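Local coordinates for tegumental protein 20.8 kDa (Clonorchis sinensis, PDB 5X2D) that is a tegumental-allergen-like protein thought to bind calcium ions, represented by its dynein-light-chain-like domain, which pairs with a second copy of itself, at residues A[1-9]-A[16-27]; A[67-78]-A[87-95]. All coordinates share one frame; numbering follows the deposited sequence.

Overall arrangement
From the N terminus, the chain runs along helix 16-29 as an extended arm, enters strand 7-13 and turns back into that helix; contact 1 closes this short loop. Helix 36-54 and strand 58-63 follow before contact 2 opens in strand 66-69, so the two contacts lie in series and neither encloses the other. Contact 2 closes the loop from strand 66-69, which joins a strand of the second subunit, through 70-77 and strand 78-83 to strand 87-92. The centres of contacts 1 and 2 are about 17 Å apart. Both reach the same antiparallel sheet, and they meet where I22 CG2 of the helix packs against F90 CE1 of strand 87-92.

Contact 1 of 2, residues A[1-9]-A[16-27]; sequences PSLPPEIIV and LEDQIKIARETI
L3 and I7 reach from segment 1-9 to helix 16-27, and both converge on A23. The small CB of A23 takes I7 CD1 and, more loosely, L3 CD2 at 4.1 Å, while P4 CD comes within 4.0 Å of it. I7 places CG1 anti to its carbonyl carbon (chi1 -82°), and CD1 at the end of this branch also meets I27 CD1 at 3.7 Å. The tip of I27 in turn lies 3.9 Å from P4 CG, the two side chains crossing obliquely. One turn or so back, L3 is split between two neighbours: CD2 touches I20 CG1 at 3.6 Å, whereas CD1 points to Q19 OE1, with the two side chains nearly perpendicular. F81 of strand 78-83 also packs on I7, which is buried. Toward the chain's start the fit slackens. I20 CD1 lies 3.6 Å from S2 O, but P1 is exposed and poorly ordered, its CB 4.4 Å from I20 CD1, and L16 touches L3 only loosely. No hydrogen bond crosses the contact; it is held by apolar packing. The strand and helix axes approach to 11.0 Å at 141°. The helix lies on one face of the sheet, reaching from strand 7-13, outermost within this chain, to neighbouring strand 78-83, consistent with the alpha+beta fold of dynein light chains.

Contact 2 of 2, residues A[67-78]-A[87-95]; sequences YWITQTFVPNMS and AYLFWQTSE
Y67 and L89 point at each other from opposite directions, and the phenol end of Y67 rests against the fork of the leucine, with OH 3.8 Å from L89 CD1. A87 CB fits at the ring's edge, close to its plane, 4.0 Å from CE2; the hydroxyl itself is hydrogen-bonded to Q80. Farther along, I69 CD1 bridges L89 and W91, reaching the edge of the indole near CZ2. V74 CG1 and S78 CB approach the same indole obliquely near CD1, the serine at 3.8 Å. Strand 67-69 pairs antiparallel with a strand of the second subunit, so the sheet runs on across the interface, consistent with the strand-swapped dimer of dynein light chains, while residues 70-77 arch back to strand 87-92. There S78 and W91 form an antiparallel non-hydrogen-bonded pair. Beside it Q92 N gives a nearly straight bond to M77 O (3.1 Å, 173°). N76 crosses Q92 at about a right angle, its ND2 bonding to Q92 O from above the carbonyl plane at 3.2 Å. Q92 CG stands anti to the backbone N (chi1 176°), and the extended chain carries OE1 into the angle between N76 CB and M77 CG, while NE2 bonds to G55 O.

Contact 1 of 2, residues A[1-9]-A[16-27]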
loop_
_atom_site.group_PDB
_atom_site.type_symbol
_atom_site.label_atom_id
_atom_site.label_comp_id
_atom_site.label_asym_id
_atom_site.label_seq_id
_atom_site.Cartn_x
_atom_site.Cartn_y
_atom_site.Cartn_z
ATOM N N PRO A 1 -1.473 17.270 23.848
ATOM C CA PRO A 1 -2.598 16.338 23.995
ATOM C C PRO A 1 -2.255 14.913 23.579
ATOM O O PRO A 1 -1.124 14.465 23.794
ATOM C CB PRO A 1 -3.669 16.930 23.065
ATOM C CG PRO A 1 -3.157 18.354 22.706
ATOM C CD PRO A 1 -1.955 18.629 23.568
ATOM N N SER A 2 -3.234 14.219 22.997
ATOM C CA SER A 2 -3.058 12.841 22.542
ATOM C C SER A 2 -4.004 12.478 21.396
ATOM O O SER A 2 -4.861 13.267 20.996
ATOM C CB SER A 2 -3.293 11.866 23.706
ATOM O OG SER A 2 -3.064 10.516 23.326
ATOM N N LEU A 3 -3.829 11.272 20.865
ATOM C CA LEU A 3 -4.702 10.742 19.819
ATOM C C LEU A 3 -5.986 10.166 20.390
ATOM O O LEU A 3 -5.968 9.508 21.429
ATOM C CB LEU A 3 -4.000 9.662 19.000
ATOM C CG LEU A 3 -3.044 10.139 17.915
ATOM C CD1 LEU A 3 -2.556 8.932 17.160
ATOM C CD2 LEU A 3 -3.757 11.105 16.982
ATOM N N PRO A 4 -7.106 10.404 19.705
ATOM C CA PRO A 4 -8.358 9.781 20.119
ATOM C C PRO A 4 -8.173 8.263 20.271
ATOM O O PRO A 4 -7.293 7.689 19.615
ATOM C CB PRO A 4 -9.307 10.134 18.967
ATOM C CG PRO A 4 -8.772 11.396 18.418
ATOM C CD PRO A 4 -7.279 11.245 18.507
ATOM N N PRO A 5 -8.931 7.635 21.186
ATOM C CA PRO A 5 -8.794 6.191 21.409
ATOM C C PRO A 5 -9.209 5.331 20.212
ATOM O O PRO A 5 -8.676 4.230 20.046
ATOM C CB PRO A 5 -9.704 5.937 22.611
ATOM C CG PRO A 5 -10.618 7.116 22.671
ATOM C CD PRO A 5 -9.827 8.267 22.167
ATOM N N GLU A 6 -10.125 5.830 19.384
ATOM C CA GLU A 6 -10.557 5.099 18.191
ATOM C C GLU A 6 -9.382 4.757 17.292
ATOM O O GLU A 6 -9.347 3.680 16.702
ATOM C CB GLU A 6 -11.578 5.898 17.365
ATOM C CG GLU A 6 -12.708 6.578 18.119
ATOM C CD GLU A 6 -12.309 7.919 18.690
ATOM O OE1 GLU A 6 -11.233 7.983 19.313
ATOM O OE2 GLU A 6 -13.039 8.913 18.483
ATOM N N ILE A 7 -8.427 5.680 17.191
ATOM C CA ILE A 7 -7.270 5.485 16.331
ATOM C C ILE A 7 -6.189 4.614 16.944
ATOM O O ILE A 7 -5.639 4.918 17.998
ATOM C CB ILE A 7 -6.679 6.841 15.923
ATOM C CG1 ILE A 7 -7.485 7.387 14.750
ATOM C CG2 ILE A 7 -5.228 6.702 15.481
ATOM C CD1 ILE A 7 -7.428 8.834 14.628
ATOM N N ILE A 8 -5.880 3.527 16.247
ATOM C CA ILE A 8 -4.832 2.623 16.672
ATOM C C ILE A 8 -3.686 2.725 15.682
ATOM O O ILE A 8 -3.799 2.281 14.536
ATOM C CB ILE A 8 -5.305 1.156 16.756
ATOM C CG1 ILE A 8 -6.365 0.985 17.844
ATOM C CG2 ILE A 8 -4.112 0.221 16.966
ATOM C CD1 ILE A 8 -7.775 1.082 17.342
ATOM N N VAL A 9 -2.587 3.308 16.143
ATOM C CA VAL A 9 -1.437 3.571 15.308
ATOM C C VAL A 9 -0.708 2.272 14.957
ATOM O O VAL A 9 -0.414 1.458 15.832
ATOM C CB VAL A 9 -0.462 4.541 16.001
ATOM C CG1 VAL A 9 0.660 4.943 15.035
ATOM C CG2 VAL A 9 -1.204 5.766 16.468
ATOM N N LEU A 16 3.277 14.059 16.814
ATOM C CA LEU A 16 1.917 13.784 17.283
ATOM C C LEU A 16 0.987 14.856 16.780
ATOM O O LEU A 16 -0.181 14.599 16.494
ATOM C CB LEU A 16 1.819 13.726 18.809
ATOM C CG LEU A 16 2.064 12.390 19.493
ATOM C CD1 LEU A 16 2.207 12.536 21.013
ATOM C CD2 LEU A 16 0.908 11.458 19.149
ATOM N N GLU A 17 1.516 16.070 16.694
ATOM C CA GLU A 17 0.726 17.200 16.249
ATOM C C GLU A 17 0.165 16.910 14.852
ATOM O O GLU A 17 -1.035 17.042 14.612
ATOM C CB GLU A 17 1.574 18.481 16.266
ATOM C CG GLU A 17 0.812 19.735 15.890
ATOM C CD GLU A 17 1.644 20.992 16.042
ATOM O OE1 GLU A 17 2.890 20.890 16.103
ATOM O OE2 GLU A 17 1.044 22.084 16.128
ATOM N N ASP A 18 1.024 16.447 13.954
ATOM C CA ASP A 18 0.588 16.141 12.607
ATOM C C ASP A 18 -0.228 14.862 12.538
ATOM O O ASP A 18 -0.974 14.647 11.595
ATOM C CB ASP A 18 1.791 16.037 11.671
ATOM C CG ASP A 18 2.520 17.357 11.510
ATOM O OD1 ASP A 18 1.865 18.423 11.608
ATOM O OD2 ASP A 18 3.759 17.315 11.323
ATOM N N GLN A 19 -0.083 13.998 13.523
ATOM C CA GLN A 19 -0.884 12.789 13.541
ATOM C C GLN A 19 -2.297 13.140 13.942
ATOM O O GLN A 19 -3.277 12.635 13.383
ATOM C CB GLN A 19 -0.310 11.747 14.501
ATOM C CG GLN A 19 0.775 10.895 13.885
ATOM C CD GLN A 19 1.421 10.024 14.918
ATOM O OE1 GLN A 19 0.732 9.255 15.583
ATOM N NE2 GLN A 19 2.745 10.153 15.089
ATOM N N ILE A 20 -2.381 14.013 14.928
ATOM C CA ILE A 20 -3.651 14.425 15.469
ATOM C C ILE A 20 -4.492 15.108 14.401
ATOM O O ILE A 20 -5.683 14.840 14.316
ATOM C CB ILE A 20 -3.459 15.347 16.678
ATOM C CG1 ILE A 20 -3.020 14.519 17.891
ATOM C CG2 ILE A 20 -4.733 16.110 16.987
ATOM C CD1 ILE A 20 -2.666 15.344 19.118
ATOM N N LYS A 21 -3.906 15.926 13.524
ATOM C CA LYS A 21 -4.794 16.661 12.620
ATOM C C LYS A 21 -5.276 15.771 11.491
ATOM O O LYS A 21 -6.316 16.040 10.883
ATOM C CB LYS A 21 -4.133 17.897 11.979
ATOM C CG LYS A 21 -2.941 18.548 12.653
ATOM C CD LYS A 21 -2.632 19.874 11.917
ATOM C CE LYS A 21 -1.217 20.395 12.136
ATOM N NZ LYS A 21 -1.142 21.018 13.484
ATOM N N ILE A 22 -4.548 14.688 11.240
ATOM C CA ILE A 22 -5.046 13.638 10.374
ATOM C C ILE A 22 -6.221 12.933 11.061
ATOM O O ILE A 22 -7.202 12.584 10.394
ATOM C CB ILE A 22 -3.922 12.677 9.984
ATOM C CG1 ILE A 22 -3.158 13.265 8.787
ATOM C CG2 ILE A 22 -4.472 11.298 9.664
ATOM C CD1 ILE A 22 -1.799 12.637 8.502
ATOM N N ALA A 23 -6.130 12.740 12.383
ATOM C CA ALA A 23 -7.248 12.165 13.158
ATOM C C ALA A 23 -8.507 13.001 12.978
ATOM O O ALA A 23 -9.544 12.517 12.512
ATOM C CB ALA A 23 -6.909 12.079 14.619
ATOM N N ARG A 24 -8.374 14.271 13.353
ATOM C CA ARG A 24 -9.419 15.284 13.252
ATOM C C ARG A 24 -10.160 15.329 11.912
ATOM O O ARG A 24 -11.385 15.375 11.882
ATOM C CB ARG A 24 -8.776 16.651 13.498
ATOM C CG ARG A 24 -9.227 17.404 14.735
ATOM C CD ARG A 24 -10.568 18.084 14.497
ATOM N NE ARG A 24 -10.933 18.970 15.601
ATOM C CZ ARG A 24 -11.960 19.816 15.577
ATOM N NH1 ARG A 24 -12.744 19.881 14.510
ATOM N NH2 ARG A 24 -12.213 20.582 16.629
ATOM N N GLU A 25 -9.415 15.321 10.811
ATOM C CA GLU A 25 -10.019 15.428 9.495
ATOM C C GLU A 25 -10.663 14.108 9.075
ATOM O O GLU A 25 -11.709 14.093 8.415
ATOM C CB GLU A 25 -8.959 15.873 8.468
ATOM C CG GLU A 25 -9.439 15.953 7.028
ATOM C CD GLU A 25 -10.320 17.178 6.781
ATOM O OE1 GLU A 25 -10.455 18.017 7.715
ATOM O OE2 GLU A 25 -10.854 17.310 5.647
ATOM N N THR A 26 -10.048 13.004 9.491
ATOM C CA THR A 26 -10.480 11.663 9.090
ATOM C C THR A 26 -11.731 11.109 9.788
ATOM O O THR A 26 -12.694 10.726 9.135
ATOM C CB THR A 26 -9.354 10.660 9.356
ATOM O OG1 THR A 26 -8.212 11.037 8.595
ATOM C CG2 THR A 26 -9.759 9.251 8.989
ATOM N N ILE A 27 -11.724 11.114 11.115
ATOM C CA ILE A 27 -12.734 10.395 11.883
ATOM C C ILE A 27 -14.175 10.809 11.585
ATOM O O ILE A 27 -15.058 9.953 11.541
ATOM C CB ILE A 27 -12.494 10.528 13.402
ATOM C CG1 ILE A 27 -11.094 10.063 13.763
ATOM C CG2 ILE A 27 -13.425 9.640 14.164
ATOM C CD1 ILE A 27 -10.676 10.508 15.119
#

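Contact 2 of 2, residues A[67-78]-A[87-95]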
loop_
_atom_site.group_PDB
_atom_site.type_symbol
_atom_site.label_atom_id
_atom_site.label_comp_id
_atom_site.label_asym_id
_atom_site.label_seq_id
_atom_site.Cartn_x
_atom_site.Cartn_y
_atom_site.Cartn_z
ATOM N N TYR A 67 -2.765 -6.814 6.037
ATOM C CA TYR A 67 -1.684 -6.635 5.060
ATOM C C TYR A 67 -0.265 -6.825 5.586
ATOM O O TYR A 67 -0.038 -6.904 6.799
ATOM C CB TYR A 67 -1.809 -5.266 4.390
ATOM C CG TYR A 67 -1.557 -4.055 5.252
ATOM C CD1 TYR A 67 -0.262 -3.605 5.495
ATOM C CD2 TYR A 67 -2.612 -3.299 5.740
ATOM C CE1 TYR A 67 -0.033 -2.483 6.240
ATOM C CE2 TYR A 67 -2.392 -2.171 6.497
ATOM C CZ TYR A 67 -1.097 -1.766 6.736
ATOM O OH TYR A 67 -0.844 -0.646 7.491
ATOM N N TRP A 68 0.657 -7.023 4.643
ATOM C CA TRP A 68 2.080 -7.218 4.931
ATOM C C TRP A 68 3.042 -6.448 4.008
ATOM O O TRP A 68 3.115 -6.751 2.820
ATOM C CB TRP A 68 2.409 -8.716 4.854
ATOM C CG TRP A 68 1.775 -9.540 5.945
ATOM C CD1 TRP A 68 2.361 -9.930 7.092
ATOM C CD2 TRP A 68 0.442 -10.069 5.964
ATOM N NE1 TRP A 68 1.481 -10.665 7.851
ATOM C CE2 TRP A 68 0.300 -10.767 7.186
ATOM C CE3 TRP A 68 -0.643 -10.034 5.080
ATOM C CZ2 TRP A 68 -0.884 -11.418 7.538
ATOM C CZ3 TRP A 68 -1.832 -10.679 5.440
ATOM C CH2 TRP A 68 -1.935 -11.365 6.657
ATOM N N ILE A 69 3.802 -5.487 4.533
ATOM C CA ILE A 69 4.800 -4.786 3.707
ATOM C C ILE A 69 6.239 -5.154 4.046
ATOM O O ILE A 69 6.578 -5.306 5.212
ATOM C CB ILE A 69 4.689 -3.250 3.805
ATOM C CG1 ILE A 69 3.243 -2.789 3.652
ATOM C CG2 ILE A 69 5.530 -2.574 2.705
ATOM C CD1 ILE A 69 3.131 -1.298 3.273
ATOM N N THR A 70 7.094 -5.261 3.029
ATOM C CA THR A 70 8.521 -5.441 3.273
ATOM C C THR A 70 9.021 -4.212 4.003
ATOM O O THR A 70 8.422 -3.142 3.908
ATOM C CB THR A 70 9.339 -5.602 1.983
ATOM O OG1 THR A 70 9.270 -4.399 1.209
ATOM C CG2 THR A 70 8.826 -6.770 1.177
ATOM N N GLN A 71 10.110 -4.333 4.735
ATOM C CA GLN A 71 10.617 -3.137 5.358
ATOM C C GLN A 71 11.800 -2.599 4.565
ATOM O O GLN A 71 12.661 -3.334 4.067
ATOM C CB GLN A 71 10.972 -3.379 6.819
ATOM C CG GLN A 71 11.910 -4.512 7.061
ATOM C CD GLN A 71 12.171 -4.700 8.550
ATOM O OE1 GLN A 71 12.133 -3.740 9.328
ATOM N NE2 GLN A 71 12.403 -5.938 8.956
ATOM N N THR A 72 11.777 -1.295 4.384
ATOM C CA THR A 72 12.705 -0.659 3.489
ATOM C C THR A 72 12.844 0.753 3.967
ATOM O O THR A 72 12.099 1.175 4.850
ATOM C CB THR A 72 12.185 -0.661 2.053
ATOM O OG1 THR A 72 13.214 -0.198 1.182
ATOM C CG2 THR A 72 10.995 0.256 1.953
ATOM N N PHE A 73 13.743 1.516 3.364
ATOM C CA PHE A 73 13.888 2.893 3.804
ATOM C C PHE A 73 12.783 3.727 3.180
ATOM O O PHE A 73 12.687 3.823 1.966
ATOM C CB PHE A 73 15.242 3.442 3.430
ATOM C CG PHE A 73 15.370 4.910 3.663
ATOM C CD1 PHE A 73 15.102 5.455 4.908
ATOM C CD2 PHE A 73 15.750 5.756 2.628
ATOM C CE1 PHE A 73 15.230 6.816 5.128
ATOM C CE2 PHE A 73 15.874 7.113 2.831
ATOM C CZ PHE A 73 15.615 7.648 4.082
ATOM N N VAL A 74 11.949 4.323 4.021
ATOM C CA VAL A 74 10.853 5.135 3.538
ATOM C C VAL A 74 11.064 6.565 4.004
ATOM O O VAL A 74 10.962 6.880 5.208
ATOM C CB VAL A 74 9.497 4.619 4.006
ATOM C CG1 VAL A 74 8.423 5.565 3.580
ATOM C CG2 VAL A 74 9.232 3.200 3.463
ATOM N N PRO A 75 11.381 7.430 3.030
ATOM C CA PRO A 75 11.931 8.781 3.152
ATOM C C PRO A 75 11.026 9.879 3.716
ATOM O O PRO A 75 11.533 10.654 4.520
ATOM C CB PRO A 75 12.304 9.117 1.699
ATOM C CG PRO A 75 11.381 8.350 0.893
ATOM C CD PRO A 75 11.099 7.082 1.629
ATOM N N ASN A 76 9.749 9.967 3.357
ATOM C CA ASN A 76 9.009 11.109 3.877
ATOM C C ASN A 76 8.035 10.738 4.979
ATOM O O ASN A 76 8.048 9.598 5.466
ATOM C CB ASN A 76 8.301 11.852 2.759
ATOM C CG ASN A 76 9.283 12.490 1.777
ATOM O OD1 ASN A 76 10.259 13.154 2.175
ATOM N ND2 ASN A 76 9.025 12.298 0.484
ATOM N N MET A 77 7.260 11.721 5.437
ATOM C CA MET A 77 6.309 11.472 6.513
ATOM C C MET A 77 5.433 10.322 6.094
ATOM O O MET A 77 5.103 10.210 4.921
ATOM C CB MET A 77 5.438 12.681 6.832
ATOM C CG MET A 77 6.107 14.006 6.781
ATOM S SD MET A 77 5.267 15.171 7.876
ATOM C CE MET A 77 5.208 16.575 6.741
ATOM N N SER A 78 5.164 9.422 7.031
ATOM C CA SER A 78 4.235 8.356 6.812
ATOM C C SER A 78 3.523 8.026 8.103
ATOM O O SER A 78 4.134 7.930 9.176
ATOM C CB SER A 78 4.929 7.141 6.197
ATOM O OG SER A 78 5.879 6.571 7.045
ATOM N N ALA A 87 -7.979 0.300 7.805
ATOM C CA ALA A 87 -6.658 0.927 7.899
ATOM C C ALA A 87 -6.493 2.065 6.918
ATOM O O ALA A 87 -6.997 2.013 5.792
ATOM C CB ALA A 87 -5.551 -0.104 7.681
ATOM N N TYR A 88 -5.743 3.073 7.353
ATOM C CA TYR A 88 -5.440 4.240 6.547
ATOM C C TYR A 88 -3.934 4.428 6.465
ATOM O O TYR A 88 -3.256 4.536 7.488
ATOM C CB TYR A 88 -6.117 5.488 7.129
ATOM C CG TYR A 88 -7.626 5.391 7.109
ATOM C CD1 TYR A 88 -8.317 4.774 8.146
ATOM C CD2 TYR A 88 -8.363 5.875 6.026
ATOM C CE1 TYR A 88 -9.692 4.667 8.122
ATOM C CE2 TYR A 88 -9.742 5.768 5.992
ATOM C CZ TYR A 88 -10.403 5.162 7.044
ATOM O OH TYR A 88 -11.781 5.044 7.021
ATOM N N LEU A 89 -3.402 4.447 5.251
ATOM C CA LEU A 89 -1.972 4.645 5.061
ATOM C C LEU A 89 -1.689 6.005 4.410
ATOM O O LEU A 89 -2.242 6.326 3.342
ATOM C CB LEU A 89 -1.370 3.513 4.211
ATOM C CG LEU A 89 -1.208 2.150 4.889
ATOM C CD1 LEU A 89 -2.489 1.385 4.763
ATOM C CD2 LEU A 89 -0.052 1.343 4.330
ATOM N N PHE A 90 -0.845 6.808 5.053
ATOM C CA PHE A 90 -0.417 8.072 4.461
ATOM C C PHE A 90 1.070 8.047 4.137
ATOM O O PHE A 90 1.886 7.612 4.961
ATOM C CB PHE A 90 -0.733 9.251 5.381
ATOM C CG PHE A 90 -2.209 9.501 5.549
ATOM C CD1 PHE A 90 -2.997 8.635 6.324
ATOM C CD2 PHE A 90 -2.823 10.579 4.920
ATOM C CE1 PHE A 90 -4.364 8.858 6.488
ATOM C CE2 PHE A 90 -4.191 10.810 5.071
ATOM C CZ PHE A 90 -4.966 9.944 5.858
ATOM N N TRP A 91 1.394 8.501 2.924
ATOM C CA TRP A 91 2.762 8.716 2.465
ATOM C C TRP A 91 2.862 10.065 1.799
ATOM O O TRP A 91 2.223 10.284 0.778
ATOM C CB TRP A 91 3.199 7.693 1.413
ATOM C CG TRP A 91 3.317 6.281 1.820
ATOM C CD1 TRP A 91 4.171 5.759 2.743
ATOM C CD2 TRP A 91 2.594 5.175 1.265
ATOM N NE1 TRP A 91 4.011 4.396 2.817
ATOM C CE2 TRP A 91 3.047 4.012 1.920
ATOM C CE3 TRP A 91 1.603 5.058 0.284
ATOM C CZ2 TRP A 91 2.543 2.749 1.630
ATOM C CZ3 TRP A 91 1.107 3.807 -0.002
ATOM C CH2 TRP A 91 1.583 2.670 0.666
ATOM N N GLN A 92 3.729 10.933 2.289
ATOM C CA GLN A 92 4.067 12.117 1.529
ATOM C C GLN A 92 5.047 11.680 0.444
ATOM O O GLN A 92 6.050 11.079 0.740
ATOM C CB GLN A 92 4.658 13.156 2.447
ATOM C CG GLN A 92 5.141 14.397 1.783
ATOM C CD GLN A 92 5.739 15.350 2.790
ATOM O OE1 GLN A 92 6.519 14.944 3.671
ATOM N NE2 GLN A 92 5.346 16.616 2.704
ATOM N N THR A 93 4.712 11.886 -0.827
ATOM C CA THR A 93 5.591 11.401 -1.899
ATOM C C THR A 93 6.580 12.453 -2.392
ATOM O O THR A 93 7.516 12.111 -3.095
ATOM C CB THR A 93 4.786 10.878 -3.126
ATOM O OG1 THR A 93 3.810 11.849 -3.525
ATOM C CG2 THR A 93 4.061 9.572 -2.802
ATOM N N SER A 94 6.380 13.719 -2.016
ATOM C CA SER A 94 7.311 14.820 -2.319
ATOM C C SER A 94 7.027 15.985 -1.380
ATOM O O SER A 94 5.966 16.010 -0.759
ATOM C CB SER A 94 7.190 15.285 -3.776
ATOM O OG SER A 94 7.841 14.399 -4.672
ATOM N N GLU A 95 7.956 16.933 -1.238
ATOM C CA GLU A 95 7.607 18.174 -0.539
ATOM C C GLU A 95 7.899 19.410 -1.390
ATOM O O GLU A 95 7.130 19.750 -2.293
ATOM C CB GLU A 95 8.297 18.250 0.827
ATOM C CG GLU A 95 9.823 18.207 0.834
ATOM C CD GLU A 95 10.388 18.248 2.255
ATOM O OE1 GLU A 95 10.125 19.232 2.984
ATOM O OE2 GLU A 95 11.079 17.285 2.647
#